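Choline kinase (Cryptosporidium parvum, PDB 3MES) probably phosphorylates choline, and perhaps ethanolamine, using ATP as the phosphate donor and magnesium as the metal. Local coordinates at residues L198-Q212 with F363-A377. Sequence-based numbering, arbitrary orientation.
Sequences LFKRIYLWREEAKIQ and FTLISHITWGLWSIA. With DME (decamethonium ion), chain K.
Trp205 and Ile202 of helix 198-214 enter the surface of helix 364-376 as knobs into holes, two helices of the choline kinase fold running the same way at 34° with their axes 8.2 Å apart. The Trp205 indole sits among Thr370, Trp371, Leu373 and Trp374. Its six-membered ring meets the methyl of Thr370 obliquely, CZ3 to CG2 3.3 Å, while Trp374 CD1 lies over one face, toward the rim. The two indoles run alongside each other in the same direction, the Trp205 six-membered ring tilted 51° from the Trp374 five-membered ring; Trp371 CZ3 approaches the far end of Trp205 at CH2. Ile202 fills the next hole, its CD1 against Ile369 CG2 and its CG2 against Leu373 CD1. Toward the start of the helices, Leu198 CD1 meets the edge of the Phe363 ring in its plane, 3.9 Å from CE1. Toward their ends the backbones close in, and the small Ala209 and Ala377 let their CA atoms come within 4.3 Å.

Behind this layer, Arg201 CG covers the opposite face of Trp205, and the guanidinium is held through NH1 by the carbonyl of Tyr288. Trp371 NE1 is bonded to Asn300 OD1, which also takes Ser367 OG. Trp371 and Trp374 belong to the decamethonium pocket: ligand methyl C17 lies over a face of each indole, 3.3 Å from Trp371 CZ3, an aromatic setting suited to a quaternary ammonium head. Trp205 thus backs two pocket walls as their second shell. With OG1 beside its backbone N (chi1 -59°), Thr370 turns its methyl to Trp205, and its hydroxyl points back to Ile366 O, in a bond modelled very short. A water bridges the helices, donating to Leu198 O at 2.8 Å and to Thr370 OG1 at 2.6 Å.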
# COMPACT_ATOMS: atom_id res chain seq x y z
N LEU B 198 22.36 -5.83 -15.99
CA LEU B 198 23.30 -5.68 -14.88
C LEU B 198 24.77 -5.72 -15.30
O LEU B 198 25.57 -4.91 -14.83
CB LEU B 198 23.02 -6.70 -13.77
CG LEU B 198 23.31 -8.18 -14.02
CD1 LEU B 198 23.27 -8.93 -12.70
CD2 LEU B 198 22.34 -8.77 -15.02
N PHE B 199 25.12 -6.65 -16.18
CA PHE B 199 26.51 -6.79 -16.62
C PHE B 199 26.88 -5.76 -17.69
O PHE B 199 27.89 -5.07 -17.57
CB PHE B 199 26.78 -8.20 -17.12
CG PHE B 199 26.53 -9.26 -16.08
CD1 PHE B 199 27.26 -9.28 -14.90
CD2 PHE B 199 25.56 -10.23 -16.28
CE1 PHE B 199 27.03 -10.25 -13.95
CE2 PHE B 199 25.33 -11.20 -15.32
CZ PHE B 199 26.06 -11.21 -14.16
N LYS B 200 26.06 -5.67 -18.73
CA LYS B 200 26.29 -4.69 -19.79
C LYS B 200 26.55 -3.31 -19.19
O LYS B 200 27.54 -2.65 -19.51
CB LYS B 200 25.09 -4.62 -20.73
CG LYS B 200 24.69 -5.95 -21.33
CD LYS B 200 23.46 -5.79 -22.21
CE LYS B 200 22.91 -7.14 -22.64
NZ LYS B 200 21.72 -6.99 -23.52
N ARG B 201 25.64 -2.88 -18.32
CA ARG B 201 25.73 -1.57 -17.70
C ARG B 201 27.04 -1.39 -16.93
O ARG B 201 27.68 -0.35 -17.02
CB ARG B 201 24.53 -1.33 -16.78
CG ARG B 201 24.56 -0.02 -16.01
CD ARG B 201 23.18 0.32 -15.48
NE ARG B 201 22.27 0.70 -16.56
CZ ARG B 201 20.96 0.87 -16.41
NH1 ARG B 201 20.39 0.71 -15.22
NH2 ARG B 201 20.21 1.22 -17.45
N ILE B 202 27.43 -2.42 -16.19
CA ILE B 202 28.68 -2.38 -15.44
C ILE B 202 29.88 -2.21 -16.37
O ILE B 202 30.75 -1.38 -16.13
CB ILE B 202 28.88 -3.64 -14.57
CG1 ILE B 202 27.99 -3.57 -13.33
CG2 ILE B 202 30.34 -3.77 -14.16
CD1 ILE B 202 28.12 -4.76 -12.40
N TYR B 203 29.93 -3.01 -17.43
CA TYR B 203 31.01 -2.91 -18.39
C TYR B 203 30.98 -1.55 -19.07
O TYR B 203 32.02 -0.90 -19.24
CB TYR B 203 30.93 -4.04 -19.43
CG TYR B 203 30.96 -5.43 -18.84
CD1 TYR B 203 30.15 -6.44 -19.35
CD2 TYR B 203 31.77 -5.73 -17.76
CE1 TYR B 203 30.17 -7.71 -18.80
CE2 TYR B 203 31.80 -6.99 -17.21
CZ TYR B 203 30.99 -7.98 -17.73
OH TYR B 203 31.02 -9.24 -17.18
N LEU B 204 29.79 -1.11 -19.45
CA LEU B 204 29.61 0.18 -20.10
C LEU B 204 30.11 1.32 -19.21
O LEU B 204 30.83 2.21 -19.66
CB LEU B 204 28.14 0.40 -20.44
CG LEU B 204 27.88 1.24 -21.69
CD1 LEU B 204 28.16 0.40 -22.93
CD2 LEU B 204 26.44 1.75 -21.70
N TRP B 205 29.71 1.29 -17.94
CA TRP B 205 30.10 2.35 -17.00
C TRP B 205 31.54 2.20 -16.53
O TRP B 205 32.17 3.18 -16.13
CB TRP B 205 29.14 2.42 -15.81
CG TRP B 205 27.78 2.93 -16.18
CD1 TRP B 205 27.40 3.45 -17.39
CD2 TRP B 205 26.63 3.00 -15.34
NE1 TRP B 205 26.08 3.83 -17.35
CE2 TRP B 205 25.58 3.57 -16.10
CE3 TRP B 205 26.37 2.65 -14.01
CZ2 TRP B 205 24.31 3.78 -15.58
CZ3 TRP B 205 25.11 2.86 -13.49
CH2 TRP B 205 24.09 3.42 -14.28
N ARG B 206 32.07 0.98 -16.59
CA ARG B 206 33.48 0.76 -16.27
C ARG B 206 34.37 1.55 -17.21
O ARG B 206 35.32 2.20 -16.79
CB ARG B 206 33.82 -0.73 -16.35
CG ARG B 206 35.30 -1.01 -16.16
CD ARG B 206 35.61 -2.48 -16.37
NE ARG B 206 35.20 -2.94 -17.70
CZ ARG B 206 35.26 -4.20 -18.11
NH1 ARG B 206 35.72 -5.14 -17.29
NH2 ARG B 206 34.87 -4.52 -19.33
N GLU B 207 34.05 1.49 -18.50
CA GLU B 207 34.82 2.20 -19.52
C GLU B 207 34.69 3.71 -19.38
O GLU B 207 35.67 4.43 -19.57
CB GLU B 207 34.41 1.74 -20.92
CG GLU B 207 34.82 0.31 -21.23
CD GLU B 207 36.29 0.07 -20.96
OE1 GLU B 207 37.10 0.99 -21.21
OE2 GLU B 207 36.64 -1.04 -20.48
N GLU B 208 33.50 4.19 -19.05
CA GLU B 208 33.31 5.62 -18.83
C GLU B 208 34.17 6.10 -17.66
O GLU B 208 34.72 7.20 -17.69
CB GLU B 208 31.83 5.96 -18.59
CG GLU B 208 30.98 5.95 -19.85
CD GLU B 208 29.55 6.43 -19.60
OE1 GLU B 208 28.66 6.08 -20.39
OE2 GLU B 208 29.33 7.17 -18.62
N ALA B 209 34.29 5.26 -16.63
CA ALA B 209 35.11 5.59 -15.47
C ALA B 209 36.58 5.74 -15.86
O ALA B 209 37.22 6.74 -15.54
CB ALA B 209 34.95 4.54 -14.38
N LYS B 210 37.12 4.73 -16.54
CA LYS B 210 38.49 4.80 -17.05
C LYS B 210 38.79 6.16 -17.66
O LYS B 210 39.75 6.84 -17.28
CB LYS B 210 38.74 3.72 -18.10
CG LYS B 210 39.36 2.44 -17.57
CD LYS B 210 38.35 1.56 -16.87
CE LYS B 210 38.80 0.11 -16.87
NZ LYS B 210 38.89 -0.43 -18.26
N ILE B 211 37.95 6.56 -18.61
CA ILE B 211 38.09 7.85 -19.28
C ILE B 211 38.22 9.00 -18.28
O ILE B 211 39.14 9.81 -18.38
CB ILE B 211 36.89 8.12 -20.21
CG1 ILE B 211 36.87 7.10 -21.35
CG2 ILE B 211 36.96 9.54 -20.76
CD1 ILE B 211 35.62 7.16 -22.20
N GLN B 212 37.31 9.05 -17.32
CA GLN B 212 37.33 10.10 -16.31
C GLN B 212 38.60 10.03 -15.46
O GLN B 212 39.22 11.05 -15.17
CB GLN B 212 36.09 10.02 -15.42
CG GLN B 212 34.81 10.44 -16.12
CD GLN B 212 34.86 11.86 -16.63
OE1 GLN B 212 34.23 12.20 -17.63
NE2 GLN B 212 35.63 12.71 -15.95
N PHE B 363 23.16 -10.22 -5.10
CA PHE B 363 23.00 -9.08 -5.98
C PHE B 363 23.35 -7.75 -5.32
O PHE B 363 23.36 -6.71 -5.98
CB PHE B 363 21.57 -9.02 -6.53
CG PHE B 363 21.29 -10.06 -7.57
CD1 PHE B 363 21.60 -9.83 -8.90
CD2 PHE B 363 20.70 -11.27 -7.23
CE1 PHE B 363 21.34 -10.79 -9.87
CE2 PHE B 363 20.43 -12.23 -8.19
CZ PHE B 363 20.76 -11.99 -9.51
N THR B 364 23.64 -7.77 -4.02
CA THR B 364 24.00 -6.54 -3.31
C THR B 364 25.33 -6.00 -3.82
O THR B 364 25.56 -4.78 -3.81
CB THR B 364 24.10 -6.76 -1.78
OG1 THR B 364 25.08 -7.77 -1.49
CG2 THR B 364 22.76 -7.19 -1.20
N LEU B 365 26.20 -6.90 -4.26
CA LEU B 365 27.50 -6.51 -4.77
C LEU B 365 27.36 -5.80 -6.12
O LEU B 365 28.12 -4.89 -6.44
CB LEU B 365 28.42 -7.73 -4.90
CG LEU B 365 28.60 -8.60 -3.65
CD1 LEU B 365 29.44 -9.82 -3.97
CD2 LEU B 365 29.21 -7.82 -2.50
N ILE B 366 26.38 -6.23 -6.90
CA ILE B 366 26.11 -5.60 -8.19
C ILE B 366 25.79 -4.12 -7.99
O ILE B 366 26.22 -3.27 -8.77
CB ILE B 366 24.94 -6.28 -8.93
CG1 ILE B 366 25.28 -7.74 -9.22
CG2 ILE B 366 24.62 -5.55 -10.22
CD1 ILE B 366 26.40 -7.93 -10.22
N SER B 367 25.06 -3.82 -6.92
CA SER B 367 24.65 -2.45 -6.60
C SER B 367 25.83 -1.57 -6.21
O SER B 367 25.98 -0.46 -6.72
CB SER B 367 23.60 -2.46 -5.49
OG SER B 367 23.25 -1.14 -5.10
N HIS B 368 26.67 -2.07 -5.30
CA HIS B 368 27.84 -1.32 -4.83
C HIS B 368 28.82 -1.02 -5.96
O HIS B 368 29.43 0.05 -6.00
CB HIS B 368 28.57 -2.07 -3.72
CG HIS B 368 27.80 -2.13 -2.43
ND1 HIS B 368 27.25 -1.01 -1.83
CD2 HIS B 368 27.52 -3.17 -1.61
CE1 HIS B 368 26.65 -1.37 -0.71
NE2 HIS B 368 26.80 -2.67 -0.56
N ILE B 369 28.99 -1.97 -6.87
CA ILE B 369 29.92 -1.78 -7.97
C ILE B 369 29.34 -0.86 -9.04
O ILE B 369 30.03 0.03 -9.55
CB ILE B 369 30.32 -3.12 -8.61
CG1 ILE B 369 31.47 -3.76 -7.82
CG2 ILE B 369 30.73 -2.93 -10.06
CD1 ILE B 369 31.97 -5.06 -8.40
N THR B 370 28.08 -1.06 -9.37
CA THR B 370 27.41 -0.26 -10.38
C THR B 370 27.45 1.22 -10.03
O THR B 370 27.95 2.04 -10.79
CB THR B 370 25.94 -0.71 -10.56
OG1 THR B 370 25.90 -2.09 -10.94
CG2 THR B 370 25.26 0.13 -11.64
N TRP B 371 26.92 1.56 -8.87
CA TRP B 371 26.83 2.96 -8.48
C TRP B 371 28.19 3.55 -8.14
O TRP B 371 28.37 4.77 -8.17
CB TRP B 371 25.83 3.14 -7.33
CG TRP B 371 24.44 2.81 -7.75
CD1 TRP B 371 23.65 1.81 -7.26
CD2 TRP B 371 23.67 3.47 -8.76
NE1 TRP B 371 22.43 1.81 -7.90
CE2 TRP B 371 22.42 2.82 -8.82
CE3 TRP B 371 23.92 4.54 -9.62
CZ2 TRP B 371 21.42 3.22 -9.71
CZ3 TRP B 371 22.93 4.94 -10.50
CH2 TRP B 371 21.69 4.27 -10.54
N GLY B 372 29.15 2.69 -7.83
CA GLY B 372 30.53 3.11 -7.65
C GLY B 372 31.10 3.62 -8.97
O GLY B 372 31.53 4.77 -9.07
N LEU B 373 31.11 2.76 -9.98
CA LEU B 373 31.60 3.14 -11.29
C LEU B 373 30.80 4.32 -11.84
O LEU B 373 31.35 5.23 -12.45
CB LEU B 373 31.51 1.96 -12.26
CG LEU B 373 32.23 0.68 -11.85
CD1 LEU B 373 32.02 -0.41 -12.89
CD2 LEU B 373 33.72 0.95 -11.63
N TRP B 374 29.49 4.29 -11.61
CA TRP B 374 28.60 5.37 -12.03
C TRP B 374 29.02 6.70 -11.42
O TRP B 374 29.07 7.72 -12.10
CB TRP B 374 27.16 5.04 -11.63
CG TRP B 374 26.19 6.17 -11.83
CD1 TRP B 374 25.45 6.43 -12.95
CD2 TRP B 374 25.84 7.18 -10.88
NE1 TRP B 374 24.66 7.54 -12.75
CE2 TRP B 374 24.88 8.02 -11.49
CE3 TRP B 374 26.24 7.46 -9.57
CZ2 TRP B 374 24.33 9.12 -10.84
CZ3 TRP B 374 25.69 8.56 -8.92
CH2 TRP B 374 24.74 9.37 -9.56
N SER B 375 29.34 6.67 -10.14
CA SER B 375 29.72 7.87 -9.41
C SER B 375 30.99 8.48 -10.01
O SER B 375 31.18 9.69 -9.98
CB SER B 375 29.93 7.54 -7.93
OG SER B 375 29.77 8.69 -7.12
N ILE B 376 31.85 7.62 -10.55
CA ILE B 376 33.08 8.09 -11.20
C ILE B 376 32.82 8.54 -12.63
O ILE B 376 33.34 9.56 -13.08
CB ILE B 376 34.15 6.99 -11.22
CG1 ILE B 376 34.42 6.46 -9.81
CG2 ILE B 376 35.44 7.51 -11.85
CD1 ILE B 376 35.51 5.41 -9.76
N ALA B 377 32.02 7.76 -13.35
CA ALA B 377 31.68 8.09 -14.74
C ALA B 377 30.96 9.43 -14.83
O ALA B 377 31.57 10.44 -15.20
CB ALA B 377 30.82 6.98 -15.35
N1 DME K . 18.80 16.12 -2.54
C2 DME K . 19.93 16.52 -3.39
C3 DME K . 20.23 15.43 -4.42
C4 DME K . 21.61 15.63 -5.05
C5 DME K . 21.89 14.57 -6.13
C6 DME K . 22.09 13.18 -5.51
C7 DME K . 23.51 12.66 -5.74
C8 DME K . 23.50 11.35 -6.52
C9 DME K . 23.52 10.13 -5.59
C10 DME K . 22.58 9.04 -6.11
C11 DME K . 23.13 7.65 -5.80
N12 DME K . 22.26 6.62 -6.38
C13 DME K . 19.02 16.58 -1.16
C14 DME K . 17.56 16.72 -3.07
C15 DME K . 18.68 14.65 -2.54
C16 DME K . 20.89 6.77 -5.87
C17 DME K . 22.25 6.76 -7.85
C18 DME K . 22.77 5.29 -6.01
O HOH W 1 24.60 -2.88 -13.10